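Local coordinates for protein N-acetylmuramoyl-l-alanine amidase (Bartonella henselae, PDB 3NE8) that probably cleaves the amide bond between N-acetylmuramic acid and L-alanine in peptidoglycan as a zinc-dependent amidase involved in cell-wall remodelling during division, at residues Thr140-Phe151 / Lys180-Leu188. Numbering follows the deposited sequence.
With GOL (glycerol), chain I; GOL (glycerol), chain G.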
ATOM      1  N   THR A 140     -11.405  12.371   0.633  1.00 17.25           N
ATOM      2  CA  THR A 140     -11.835  11.029   0.244  1.00 16.32           C
ATOM      3  C   THR A 140     -11.143  10.617  -1.044  1.00 13.31           C
ATOM      4  O   THR A 140     -10.677   9.480  -1.189  1.00 13.08           O
ATOM      5  CB  THR A 140     -13.355  10.980   0.032  1.00 20.93           C
ATOM      6  OG1 THR A 140     -14.016  11.321   1.257  1.00 22.89           O
ATOM      7  CG2 THR A 140     -13.804   9.586  -0.416  1.00 22.50           C
ATOM      8  N   ARG A 141     -11.073  11.558  -1.976  1.00 13.34           N
ATOM      9  CA  ARG A 141     -10.392  11.341  -3.237  1.00 12.68           C
ATOM     10  C   ARG A 141      -8.928  10.964  -3.035  1.00 10.27           C
ATOM     11  O   ARG A 141      -8.400  10.108  -3.728  1.00 11.15           O
ATOM     12  CB  ARG A 141     -10.491  12.592  -4.115  1.00 14.17           C
ATOM     13  CG  ARG A 141     -11.883  12.820  -4.676  1.00 17.77           C
ATOM     14  CD  ARG A 141     -11.956  14.122  -5.459  1.00 21.59           C
ATOM     15  NE  ARG A 141     -11.061  14.113  -6.608  1.00 22.91           N
ATOM     16  CZ  ARG A 141     -10.264  15.123  -6.941  1.00 30.15           C
ATOM     17  NH1 ARG A 141     -10.251  16.229  -6.209  1.00 34.82           N
ATOM     18  NH2 ARG A 141      -9.480  15.026  -8.007  1.00 36.19           N
ATOM     19  N   ARG A 142      -8.266  11.632  -2.094  1.00 12.29           N
ATOM     20  CA  ARG A 142      -6.844  11.388  -1.863  1.00 13.46           C
ATOM     21  C   ARG A 142      -6.633   9.983  -1.302  1.00 12.00           C
ATOM     22  O   ARG A 142      -5.720   9.261  -1.705  1.00 12.34           O
ATOM     23  CB  ARG A 142      -6.269  12.463  -0.934  1.00 14.17           C
ATOM     24  CG  ARG A 142      -4.741  12.483  -0.833  1.00 15.68           C
ATOM     25  CD  ARG A 142      -4.269  13.635   0.048  1.00 16.96           C
ATOM     26  NE  ARG A 142      -4.747  13.480   1.418  1.00 17.25           N
ATOM     27  CZ  ARG A 142      -4.856  14.468   2.301  1.00 22.43           C
ATOM     28  NH1 ARG A 142      -4.521  15.715   1.974  1.00 21.70           N
ATOM     29  NH2 ARG A 142      -5.307  14.208   3.520  1.00 28.43           N
ATOM     30  N   GLU A 143      -7.510   9.592  -0.391  1.00 13.64           N
ATOM     31  CA  GLU A 143      -7.481   8.257   0.175  0.67 13.46           C
ATOM     32  C   GLU A 143      -7.725   7.199  -0.903  1.00 13.21           C
ATOM     33  O   GLU A 143      -7.010   6.200  -1.003  1.00 14.61           O
ATOM     34  CB  GLU A 143      -8.555   8.165   1.247  0.67 18.01           C
ATOM     35  CG  GLU A 143      -8.439   6.975   2.151  0.67 19.05           C
ATOM     36  CD  GLU A 143      -9.577   6.915   3.135  0.67 22.24           C
ATOM     37  OE1 GLU A 143     -10.686   7.381   2.792  0.67 23.82           O
ATOM     38  OE2 GLU A 143      -9.367   6.410   4.251  0.67 15.43           O
ATOM     39  N   THR A 144      -8.751   7.417  -1.713  1.00 10.77           N
ATOM     40  CA  THR A 144      -9.050   6.525  -2.820  1.00 11.18           C
ATOM     41  C   THR A 144      -7.859   6.367  -3.745  1.00 10.26           C
ATOM     42  O   THR A 144      -7.539   5.262  -4.186  1.00 11.95           O
ATOM     43  CB  THR A 144     -10.267   7.045  -3.601  1.00 10.69           C
ATOM     44  OG1 THR A 144     -11.408   6.967  -2.739  1.00 11.80           O
ATOM     45  CG2 THR A 144     -10.517   6.244  -4.876  1.00 11.62           C
ATOM     46  N   HIS A 145      -7.184   7.473  -4.035  1.00 10.59           N
ATOM     47  CA  HIS A 145      -6.059   7.419  -4.949  1.00  9.40           C
ATOM     48  C   HIS A 145      -4.909   6.583  -4.383  1.00  9.34           C
ATOM     49  O   HIS A 145      -4.259   5.830  -5.105  1.00 10.41           O
ATOM     50  CB  HIS A 145      -5.593   8.828  -5.294  1.00 11.73           C
ATOM     51  CG  HIS A 145      -4.724   8.874  -6.502  1.00 11.48           C
ATOM     52  ND1 HIS A 145      -3.480   9.460  -6.507  1.00 13.95           N
ATOM     53  CD2 HIS A 145      -4.920   8.385  -7.750  1.00 15.16           C
ATOM     54  CE1 HIS A 145      -2.946   9.337  -7.709  1.00 16.30           C
ATOM     55  NE2 HIS A 145      -3.798   8.688  -8.482  1.00 18.22           N
ATOM     56  N   ALA A 146      -4.657   6.719  -3.090  1.00 10.27           N
ATOM     57  CA  ALA A 146      -3.632   5.902  -2.446  1.00 10.54           C
ATOM     58  C   ALA A 146      -3.924   4.418  -2.662  1.00 10.78           C
ATOM     59  O   ALA A 146      -3.027   3.635  -2.958  1.00 11.13           O
ATOM     60  CB  ALA A 146      -3.535   6.221  -0.962  1.00 12.35           C
ATOM     61  N   PHE A 147      -5.196   4.035  -2.549  1.00  9.91           N
ATOM     62  CA  PHE A 147      -5.587   2.646  -2.769  1.00  9.40           C
ATOM     63  C   PHE A 147      -5.430   2.239  -4.230  1.00  8.66           C
ATOM     64  O   PHE A 147      -4.948   1.150  -4.512  1.00 10.17           O
ATOM     65  CB  PHE A 147      -7.023   2.400  -2.299  1.00  9.29           C
ATOM     66  CG  PHE A 147      -7.170   2.342  -0.809  1.00 10.78           C
ATOM     67  CD1 PHE A 147      -6.322   1.551  -0.048  1.00 14.46           C
ATOM     68  CD2 PHE A 147      -8.162   3.059  -0.163  1.00 13.50           C
ATOM     69  CE1 PHE A 147      -6.462   1.490   1.333  1.00 16.82           C
ATOM     70  CE2 PHE A 147      -8.317   2.995   1.214  1.00 14.87           C
ATOM     71  CZ  PHE A 147      -7.456   2.212   1.964  1.00 14.67           C
ATOM     72  N   SER A 148      -5.821   3.112  -5.158  1.00 10.13           N
ATOM     73  CA  SER A 148      -5.669   2.806  -6.583  1.00  9.51           C
ATOM     74  C   SER A 148      -4.217   2.526  -6.940  1.00  9.39           C
ATOM     75  O   SER A 148      -3.903   1.577  -7.665  1.00 10.39           O
ATOM     76  CB  SER A 148      -6.183   3.961  -7.438  1.00 10.70           C
ATOM     77  OG  SER A 148      -7.551   4.219  -7.152  1.00  9.30           O
ATOM     78  N   ILE A 149      -3.330   3.379  -6.445  1.00 10.00           N
ATOM     79  CA  ILE A 149      -1.885   3.263  -6.660  0.54  9.66           C
ATOM     80  C   ILE A 149      -1.354   1.948  -6.078  1.00  9.37           C
ATOM     81  O   ILE A 149      -0.572   1.229  -6.703  1.00 10.81           O
ATOM     82  CB  ILE A 149      -1.127   4.463  -6.005  0.54 10.75           C
ATOM     83  CG1 ILE A 149      -1.451   5.793  -6.706  0.54 11.06           C
ATOM     84  CG2 ILE A 149       0.378   4.233  -6.013  0.54 10.63           C
ATOM     85  CD1 ILE A 149      -1.016   5.854  -8.156  0.54 15.04           C
ATOM     86  N   ASN A 150      -1.766   1.668  -4.845  1.00 10.06           N
ATOM     87  CA  ASN A 150      -1.351   0.440  -4.187  1.00 10.46           C
ATOM     88  C   ASN A 150      -1.743  -0.775  -5.014  1.00 10.91           C
ATOM     89  O   ASN A 150      -0.931  -1.672  -5.248  1.00 11.21           O
ATOM     90  CB  ASN A 150      -1.962   0.348  -2.788  1.00 11.14           C
ATOM     91  CG  ASN A 150      -1.652  -0.964  -2.117  1.00 12.77           C
ATOM     92  OD1 ASN A 150      -2.378  -1.928  -2.262  1.00 15.45           O
ATOM     93  ND2 ASN A 150      -0.551  -1.010  -1.381  1.00 21.16           N
ATOM     94  N   PHE A 151      -2.992  -0.813  -5.474  1.00  9.98           N
ATOM     95  CA  PHE A 151      -3.423  -1.947  -6.264  1.00  8.66           C
ATOM     96  C   PHE A 151      -2.654  -2.042  -7.580  1.00  9.78           C
ATOM     97  O   PHE A 151      -2.225  -3.129  -7.983  1.00 10.70           O
ATOM     98  CB  PHE A 151      -4.928  -1.904  -6.515  1.00  9.50           C
ATOM     99  CG  PHE A 151      -5.430  -3.096  -7.283  1.00  9.30           C
ATOM    100  CD1 PHE A 151      -5.343  -4.362  -6.735  1.00  9.55           C
ATOM    101  CD2 PHE A 151      -5.930  -2.959  -8.573  1.00  9.35           C
ATOM    102  CE1 PHE A 151      -5.787  -5.475  -7.441  1.00  9.40           C
ATOM    103  CE2 PHE A 151      -6.374  -4.071  -9.281  1.00  8.49           C
ATOM    104  CZ  PHE A 151      -6.297  -5.330  -8.713  1.00  9.72           C
ATOM    105  N   LYS A 180     -12.864   8.003 -12.605  1.00 11.58           N
ATOM    106  CA  LYS A 180     -13.219   9.193 -11.829  1.00 12.85           C
ATOM    107  C   LYS A 180     -13.986   8.966 -10.524  1.00 14.29           C
ATOM    108  O   LYS A 180     -14.316   9.942  -9.850  1.00 17.23           O
ATOM    109  CB  LYS A 180     -14.030  10.159 -12.702  1.00 17.16           C
ATOM    110  CG  LYS A 180     -13.250  10.786 -13.841  1.00 22.32           C
ATOM    111  CD  LYS A 180     -12.562  12.065 -13.412  1.00 28.93           C
ATOM    112  CE  LYS A 180     -11.822  12.694 -14.579  1.00 29.60           C
ATOM    113  NZ  LYS A 180     -11.205  13.998 -14.217  1.00 30.99           N
ATOM    114  N   ALA A 181     -14.281   7.725 -10.141  1.00 12.00           N
ATOM    115  CA  ALA A 181     -15.002   7.526  -8.875  1.00 12.06           C
ATOM    116  C   ALA A 181     -14.192   8.142  -7.726  1.00 11.73           C
ATOM    117  O   ALA A 181     -13.037   7.771  -7.523  1.00 12.22           O
ATOM    118  CB  ALA A 181     -15.236   6.047  -8.606  1.00 12.14           C
ATOM    119  N   PRO A 182     -14.780   9.074  -6.959  1.00 11.89           N
ATOM    120  CA  PRO A 182     -13.994   9.676  -5.871  1.00 12.04           C
ATOM    121  C   PRO A 182     -13.831   8.731  -4.683  1.00 11.90           C
ATOM    122  O   PRO A 182     -12.954   8.939  -3.834  1.00 13.04           O
ATOM    123  CB  PRO A 182     -14.846  10.882  -5.451  1.00 15.10           C
ATOM    124  CG  PRO A 182     -16.244  10.505  -5.839  1.00 16.78           C
ATOM    125  CD  PRO A 182     -16.080   9.742  -7.137  1.00 13.21           C
ATOM    126  N   ASP A 183     -14.673   7.699  -4.643  1.00 11.38           N
ATOM    127  CA  ASP A 183     -14.848   6.847  -3.469  1.00 12.09           C
ATOM    128  C   ASP A 183     -14.614   5.357  -3.720  1.00 12.49           C
ATOM    129  O   ASP A 183     -14.841   4.534  -2.835  1.00 14.69           O
ATOM    130  CB  ASP A 183     -16.255   7.051  -2.872  1.00 13.87           C
ATOM    131  CG  ASP A 183     -17.383   6.771  -3.871  1.00 13.83           C
ATOM    132  OD1 ASP A 183     -18.510   6.483  -3.406  1.00 20.30           O
ATOM    133  OD2 ASP A 183     -17.160   6.847  -5.093  1.00 14.14           O
ATOM    134  N   VAL A 184     -14.168   5.009  -4.923  1.00 10.01           N
ATOM    135  CA  VAL A 184     -13.873   3.616  -5.246  1.00 10.18           C
ATOM    136  C   VAL A 184     -12.497   3.541  -5.897  1.00  9.55           C
ATOM    137  O   VAL A 184     -12.290   4.126  -6.956  1.00  9.70           O
ATOM    138  CB  VAL A 184     -14.915   3.006  -6.224  1.00  9.81           C
ATOM    139  CG1 VAL A 184     -14.584   1.553  -6.500  1.00 11.33           C
ATOM    140  CG2 VAL A 184     -16.332   3.165  -5.697  1.00 11.50           C
ATOM    141  N   PRO A 185     -11.552   2.821  -5.273  1.00  9.09           N
ATOM    142  CA  PRO A 185     -10.235   2.663  -5.900  1.00  9.07           C
ATOM    143  C   PRO A 185     -10.420   2.079  -7.293  1.00  8.64           C
ATOM    144  O   PRO A 185     -11.184   1.113  -7.435  1.00  8.98           O
ATOM    145  CB  PRO A 185      -9.523   1.672  -4.966  1.00  8.80           C
ATOM    146  CG  PRO A 185     -10.170   1.919  -3.630  1.00 10.62           C
ATOM    147  CD  PRO A 185     -11.625   2.169  -3.952  1.00 10.22           C
ATOM    148  N   SER A 186      -9.750   2.643  -8.297  1.00  8.66           N
ATOM    149  CA  SER A 186     -10.014   2.318  -9.695  1.00  8.80           C
ATOM    150  C   SER A 186      -8.730   2.244 -10.493  1.00  8.56           C
ATOM    151  O   SER A 186      -7.865   3.135 -10.377  1.00  9.12           O
ATOM    152  CB  SER A 186     -10.914   3.396 -10.328  1.00  8.96           C
ATOM    153  OG  SER A 186     -12.177   3.481  -9.686  1.00  9.59           O
ATOM    154  N   VAL A 187      -8.612   1.209 -11.325  1.00  7.97           N
ATOM    155  CA  VAL A 187      -7.519   1.125 -12.278  1.00  8.40           C
ATOM    156  C   VAL A 187      -8.057   0.703 -13.635  1.00  8.15           C
ATOM    157  O   VAL A 187      -9.126   0.077 -13.732  1.00  8.71           O
ATOM    158  CB  VAL A 187      -6.411   0.126 -11.835  1.00  8.52           C
ATOM    159  CG1 VAL A 187      -5.832   0.513 -10.477  1.00 10.16           C
ATOM    160  CG2 VAL A 187      -6.925  -1.315 -11.823  1.00 10.41           C
ATOM    161  N   LEU A 188      -7.298   1.015 -14.678  1.00  8.68           N
ATOM    162  CA  LEU A 188      -7.582   0.556 -16.024  1.00  8.55           C
ATOM    163  C   LEU A 188      -6.441  -0.357 -16.442  1.00  9.28           C
ATOM    164  O   LEU A 188      -5.270   0.043 -16.420  1.00  9.83           O
ATOM    165  CB  LEU A 188      -7.730   1.746 -16.979  1.00  9.85           C
ATOM    166  CG  LEU A 188      -8.131   1.431 -18.423  1.00  9.18           C
ATOM    167  CD1 LEU A 188      -8.905   2.598 -19.017  1.00 12.43           C
ATOM    168  CD2 LEU A 188      -6.941   1.067 -19.290  1.00 11.37           C
TER
HETATM  169  C1  GOL I 414     -13.779   5.911   0.171  1.00 37.12           C
HETATM  170  O1  GOL I 414     -14.465   6.742   1.084  1.00 43.41           O
HETATM  171  C2  GOL I 414     -12.289   5.943   0.488  1.00 39.57           C
HETATM  172  O2  GOL I 414     -11.678   7.017  -0.184  1.00 42.33           O
HETATM  173  C3  GOL I 414     -11.631   4.626   0.090  1.00 38.32           C
HETATM  174  O3  GOL I 414     -12.026   4.269  -1.217  1.00 30.10           O
HETATM  175  C1  GOL G 412      -9.563  11.547  -8.265  1.00 33.33           C
HETATM  176  O1  GOL G 412     -10.188  12.223  -9.335  1.00 40.60           O
HETATM  177  C2  GOL G 412     -10.033  10.100  -8.256  1.00 31.36           C
HETATM  178  O2  GOL G 412     -11.311  10.021  -8.846  1.00 36.95           O
HETATM  179  C3  GOL G 412     -10.083   9.575  -6.826  1.00 22.60           C
HETATM  180  O3  GOL G 412      -8.787   9.160  -6.451  1.00 15.25           O
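Thr-144 sits where helix 135-161 meets the loop that leads into strand 186-190. Its CB lies 3.3 Å from Pro-182 O. Beyond CB the hydroxyl turns to Pro-182 O and a glycerol, and the methyl to the Val-184–Pro-185 peptide. OG1 lies 2.7 Å from Pro-182 O and accepts a hydrogen bond from O2 of the chain I glycerol at 2.6 Å. With chi1 at -66°, OG1 lies beside the backbone N and CG2 is anti to it, which turns CG2 to Val-184 O, 3.5 Å away.

One turn on, Ser-148 OG takes the opposite role and accepts from Ser-186 N over 2.9 Å. The bond is fairly straight at 160°. It ties the first residue of the strand to the helix. OG also lies 3.1 Å from Thr-144 O of its own helix. Beside it, the ring of Pro-185 runs alongside Phe-147, with CG 3.5 Å from Phe-147 CB. Further along, Val-187 presents CG2 to the edge of the Phe-151 ring, 3.8 Å from CD2, and the two side chains cross at about a right angle. Phe-151 also packs on Leu-77 and Ile-79 of the adjacent strand and on helix 206-227.

At the other end, the aliphatic part of Arg-141 crosses Pro-182. NH1 forms a salt bridge with Asp-138. NH2 donates to O1 of the chain G glycerol, probably a crystallisation additive, which also bonds Arg-141 O and weakly Ala-181 O.

The contact thus lays a helix over the central sheet of the amidase fold, at the start of an inner strand. It is a largely buried, mixed junction: proline, valine and phenylalanine carbons pack beside two helix hydroxyls. Ser-186 N-H is satisfied by one hydroxyl and Pro-182 O lies beside the other, so backbone polar atoms of loop and strand meet helix side chains.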